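Local atomic coordinates of gentamicin resistance protein (Enterococcus gallinarum, PDB entry 6CTZ), a protein that probably transfers phosphate from a guanine nucleotide to the 2''-hydroxyl of aminoglycosides such as kanamycin and gentamicin, conferring resistance to them. Residues S268-G273 with D280-G285. The protein carries 2 engineered substitutions. Residues are numbered along the deposited sequence; the frame is centred on the assembly and turned at random.
Sequences SYLLEG and DWISEG. With KAN (kanamycin a), chain E.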
ATOM      1  N   SER A 268      -5.001   8.247 -10.293  1.00 21.86           N
ATOM      2  CA  SER A 268      -5.681   8.111  -9.043  1.00 22.96           C
ATOM      3  C   SER A 268      -5.250   9.171  -8.042  1.00 23.53           C
ATOM      4  O   SER A 268      -6.057   9.682  -7.333  1.00 24.76           O
ATOM      5  CB  SER A 268      -5.428   6.755  -8.429  1.00 22.67           C
ATOM      6  OG  SER A 268      -6.100   5.748  -9.101  1.00 24.86           O
ATOM      7  N   TYR A 269      -3.976   9.468  -8.012  1.00 23.77           N
ATOM      8  CA  TYR A 269      -3.445  10.486  -7.116  1.00 24.30           C
ATOM      9  C   TYR A 269      -4.024  11.854  -7.447  1.00 25.70           C
ATOM     10  O   TYR A 269      -4.425  12.600  -6.548  1.00 26.50           O
ATOM     11  CB  TYR A 269      -1.923  10.498  -7.227  1.00 22.74           C
ATOM     12  CG  TYR A 269      -1.232  11.416  -6.248  1.00 22.87           C
ATOM     13  CD1 TYR A 269      -1.226  11.135  -4.886  1.00 23.56           C
ATOM     14  CD2 TYR A 269      -0.564  12.549  -6.688  1.00 23.55           C
ATOM     15  CE1 TYR A 269      -0.585  11.965  -3.989  1.00 23.67           C
ATOM     16  CE2 TYR A 269       0.083  13.387  -5.794  1.00 25.11           C
ATOM     17  CZ  TYR A 269       0.069  13.092  -4.447  1.00 25.26           C
ATOM     18  OH  TYR A 269       0.715  13.924  -3.560  1.00 27.19           O
ATOM     19  N   LEU A 270      -4.090  12.193  -8.736  1.00 25.69           N
ATOM     20  CA  LEU A 270      -4.718  13.444  -9.143  1.00 27.51           C
ATOM     21  C   LEU A 270      -6.195  13.472  -8.767  1.00 28.51           C
ATOM     22  O   LEU A 270      -6.701  14.494  -8.294  1.00 29.63           O
ATOM     23  CB  LEU A 270      -4.535  13.652 -10.645  1.00 28.93           C
ATOM     24  CG  LEU A 270      -5.238  14.875 -11.231  1.00 30.02           C
ATOM     25  CD1 LEU A 270      -4.807  16.137 -10.495  1.00 31.05           C
ATOM     26  CD2 LEU A 270      -4.929  14.971 -12.706  1.00 31.21           C
ATOM     27  N   LEU A 271      -6.907  12.355  -8.964  1.00 29.16           N
ATOM     28  CA  LEU A 271      -8.327  12.322  -8.618  1.00 31.02           C
ATOM     29  C   LEU A 271      -8.548  12.576  -7.132  1.00 32.31           C
ATOM     30  O   LEU A 271      -9.535  13.214  -6.744  1.00 32.16           O
ATOM     31  CB  LEU A 271      -8.940  10.989  -9.038  1.00 31.34           C
ATOM     32  CG  LEU A 271      -9.340  10.907 -10.509  1.00 31.79           C
ATOM     33  CD1 LEU A 271      -9.708   9.486 -10.861  1.00 32.08           C
ATOM     34  CD2 LEU A 271     -10.502  11.847 -10.785  1.00 32.19           C
ATOM     35  N   GLU A 272      -7.645  12.080  -6.284  1.00 33.58           N
ATOM     36  CA  GLU A 272      -7.743  12.360  -4.855  1.00 34.32           C
ATOM     37  C   GLU A 272      -7.572  13.846  -4.574  1.00 33.78           C
ATOM     38  O   GLU A 272      -8.271  14.408  -3.721  1.00 33.50           O
ATOM     39  CB  GLU A 272      -6.699  11.548  -4.088  1.00 35.89           C
ATOM     40  CG  GLU A 272      -6.950  10.052  -4.076  1.00 38.73           C
ATOM     41  CD  GLU A 272      -7.995   9.632  -3.058  1.00 40.91           C
ATOM     42  OE1 GLU A 272      -8.432   8.462  -3.115  1.00 42.43           O
ATOM     43  OE2 GLU A 272      -8.373  10.460  -2.200  1.00 41.29           O
ATOM     44  N   GLY A 273      -6.651  14.503  -5.283  1.00 32.82           N
ATOM     45  CA  GLY A 273      -6.494  15.939  -5.119  1.00 32.92           C
ATOM     46  C   GLY A 273      -7.707  16.713  -5.596  1.00 32.80           C
ATOM     47  O   GLY A 273      -8.102  17.707  -4.979  1.00 33.38           O
ATOM     48  N   ASP A 280      -2.811  22.948  -4.783  1.00 37.76           N
ATOM     49  CA  ASP A 280      -1.421  22.496  -4.798  1.00 37.86           C
ATOM     50  C   ASP A 280      -1.326  21.028  -5.192  1.00 36.44           C
ATOM     51  O   ASP A 280      -0.474  20.645  -6.002  1.00 36.49           O
ATOM     52  CB  ASP A 280      -0.781  22.702  -3.425  1.00 39.57           C
ATOM     53  CG  ASP A 280      -0.600  24.165  -3.070  1.00 41.95           C
ATOM     54  OD1 ASP A 280      -0.461  24.999  -3.990  1.00 42.69           O
ATOM     55  OD2 ASP A 280      -0.589  24.478  -1.862  1.00 43.09           O
ATOM     56  N   TRP A 281      -2.187  20.191  -4.609  1.00 35.15           N
ATOM     57  CA  TRP A 281      -2.217  18.771  -4.945  1.00 33.92           C
ATOM     58  C   TRP A 281      -2.595  18.567  -6.406  1.00 33.44           C
ATOM     59  O   TRP A 281      -1.973  17.761  -7.109  1.00 33.21           O
ATOM     60  CB  TRP A 281      -3.229  18.090  -4.025  1.00 33.12           C
ATOM     61  CG  TRP A 281      -3.249  16.595  -4.005  1.00 31.79           C
ATOM     62  CD1 TRP A 281      -2.728  15.735  -4.931  1.00 31.00           C
ATOM     63  CD2 TRP A 281      -3.838  15.783  -2.987  1.00 32.16           C
ATOM     64  NE1 TRP A 281      -2.961  14.437  -4.546  1.00 31.25           N
ATOM     65  CE2 TRP A 281      -3.640  14.441  -3.354  1.00 31.82           C
ATOM     66  CE3 TRP A 281      -4.520  16.065  -1.796  1.00 32.84           C
ATOM     67  CZ2 TRP A 281      -4.096  13.381  -2.575  1.00 32.77           C
ATOM     68  CZ3 TRP A 281      -4.967  15.013  -1.021  1.00 33.62           C
ATOM     69  CH2 TRP A 281      -4.755  13.688  -1.414  1.00 33.12           C
ATOM     70  N   ILE A 282      -3.609  19.294  -6.879  1.00 33.21           N
ATOM     71  CA  ILE A 282      -4.021  19.200  -8.279  1.00 32.96           C
ATOM     72  C   ILE A 282      -2.854  19.539  -9.199  1.00 32.78           C
ATOM     73  O   ILE A 282      -2.547  18.798 -10.141  1.00 32.97           O
ATOM     74  CB  ILE A 282      -5.242  20.102  -8.542  1.00 33.13           C
ATOM     75  CG1 ILE A 282      -6.487  19.522  -7.868  1.00 33.71           C
ATOM     76  CG2 ILE A 282      -5.473  20.276 -10.038  1.00 33.63           C
ATOM     77  CD1 ILE A 282      -7.615  20.522  -7.714  1.00 33.80           C
ATOM     78  N   SER A 283      -2.181  20.660  -8.930  1.00 34.02           N
ATOM     79  CA  SER A 283      -1.043  21.053  -9.753  1.00 34.69           C
ATOM     80  C   SER A 283       0.072  20.017  -9.684  1.00 34.12           C
ATOM     81  O   SER A 283       0.675  19.677 -10.710  1.00 34.39           O
ATOM     82  CB  SER A 283      -0.542  22.433  -9.331  1.00 35.73           C
ATOM     83  OG  SER A 283      -1.542  23.412  -9.551  1.00 37.66           O
ATOM     84  N   GLU A 284       0.348  19.493  -8.487  1.00 33.44           N
ATOM     85  CA  GLU A 284       1.349  18.440  -8.351  1.00 32.88           C
ATOM     86  C   GLU A 284       0.967  17.206  -9.159  1.00 31.11           C
ATOM     87  O   GLU A 284       1.813  16.610  -9.835  1.00 30.57           O
ATOM     88  CB  GLU A 284       1.530  18.071  -6.878  1.00 35.02           C
ATOM     89  CG  GLU A 284       2.536  16.950  -6.638  1.00 38.34           C
ATOM     90  CD  GLU A 284       2.434  16.345  -5.243  1.00 41.24           C
ATOM     91  OE1 GLU A 284       1.470  16.671  -4.518  1.00 42.84           O
ATOM     92  OE2 GLU A 284       3.316  15.544  -4.872  1.00 42.10           O
ATOM     93  N   GLY A 285      -0.305  16.805  -9.100  1.00 30.02           N
ATOM     94  CA  GLY A 285      -0.720  15.603  -9.808  1.00 28.93           C
ATOM     95  C   GLY A 285      -0.653  15.762 -11.315  1.00 29.43           C
ATOM     96  O   GLY A 285      -0.276  14.830 -12.032  1.00 28.51           O
TER
HETATM   97  C1  KAN E 404       1.912   9.340  -4.620  1.00 19.28           C
HETATM   98  C2  KAN E 404       2.195   9.690  -6.081  1.00 21.22           C
HETATM   99  C3  KAN E 404       3.682   9.902  -6.271  1.00 23.66           C
HETATM  100  C4  KAN E 404       4.104  11.027  -5.338  1.00 24.99           C
HETATM  101  C5  KAN E 404       3.778  10.688  -3.886  1.00 25.25           C
HETATM  102  C6  KAN E 404       4.114  11.843  -2.948  1.00 28.14           C
HETATM  103  C7  KAN E 404       1.606   4.868  -1.793  1.00 10.92           C
HETATM  104  C8  KAN E 404       0.582   5.999  -1.804  1.00 11.34           C
HETATM  105  C9  KAN E 404       0.796   6.890  -3.032  1.00 13.46           C
HETATM  106  C10 KAN E 404       2.223   7.435  -3.097  1.00 14.43           C
HETATM  107  C11 KAN E 404       3.237   6.291  -3.018  1.00 14.60           C
HETATM  108  C12 KAN E 404       3.019   5.437  -1.775  1.00 12.68           C
HETATM  109  C13 KAN E 404      -1.804   6.143  -1.368  1.00 13.67           C
HETATM  110  C14 KAN E 404      -2.815   5.262  -0.651  1.00 14.98           C
HETATM  111  C15 KAN E 404      -3.319   4.197  -1.629  1.00 16.52           C
HETATM  112  C16 KAN E 404      -3.895   4.873  -2.868  1.00 17.65           C
HETATM  113  C17 KAN E 404      -2.865   5.812  -3.466  1.00 18.07           C
HETATM  114  C18 KAN E 404      -3.487   6.580  -4.622  1.00 21.09           C
HETATM  115  N1  KAN E 404       3.726  11.463  -1.603  1.00 29.41           N
HETATM  116  N2  KAN E 404       4.605   6.796  -3.019  1.00 17.34           N
HETATM  117  N3  KAN E 404       1.374   4.012  -0.630  1.00 11.54           N
HETATM  118  N4  KAN E 404      -4.325   3.326  -1.034  1.00 19.29           N
HETATM  119  O5  KAN E 404       2.407  10.316  -3.698  1.00 22.00           O
HETATM  120  O6  KAN E 404       1.745   8.614  -6.910  1.00 22.82           O
HETATM  121  O7  KAN E 404       3.979  10.257  -7.626  1.00 25.13           O
HETATM  122  O8  KAN E 404       5.510  11.239  -5.476  1.00 26.69           O
HETATM  123  O9  KAN E 404       2.482   8.054  -4.359  1.00 16.85           O
HETATM  124  O10 KAN E 404      -0.108   8.006  -2.966  1.00 15.58           O
HETATM  125  O11 KAN E 404      -0.703   5.360  -1.827  1.00 12.22           O
HETATM  126  O12 KAN E 404      -2.441   6.749  -2.489  1.00 16.04           O
HETATM  127  O13 KAN E 404      -2.178   4.699   0.499  1.00 17.45           O
HETATM  128  O14 KAN E 404      -4.254   3.915  -3.878  1.00 19.06           O
HETATM  129  O15 KAN E 404      -2.508   7.460  -5.184  0.65 22.46           O
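One wall of the kanamycin pocket is built where Tyr269 of helix 251-276 lies between the antibiotic and Trp281 of helix 279-296. Over the centre of one face of the phenol ring sits KAN C2, 3.8 Å above the plane; over the centre of the opposite face sits NE1 of Trp281, 3.2 Å above it. The two aromatic planes are inclined at 47°, an oblique pairing in which the pyrrole part of the indole turns its nitrogen toward the phenol. Gln266 and Asp233 are among the residues that hydrogen-bond the antibiotic, while Tyr269 offers a flat surface.

Both segments belong to a helical hairpin, its arms nearly antiparallel at 162° and their axes 8.2 Å apart. Glycines permit this closeness: CA of Gly273 rests on the five-membered ring of Trp281 in a CH-pi contact, 3.5 Å from the centroid, and Leu270 CD1 lies against CA of Gly285. A chi1 of -169° sets CG of Trp281, anti to its backbone N, against Gly273 CA. Farther out on the indole, CZ2 meets CB of Glu272 at 3.5 Å.

At the rim of the phenol, the extended chain of Glu284 brings its carboxylate in perpendicular to the ring; Tyr269 OH is within 3.0 Å of Glu284 OE1, a hydrogen bond that is not settled, since Glu284 OE2 is also near. On the same interface, Leu270 CD1 approaches the carbonyl O of Ile282 at 3.5 Å and has CG2 of that residue as its apolar partner.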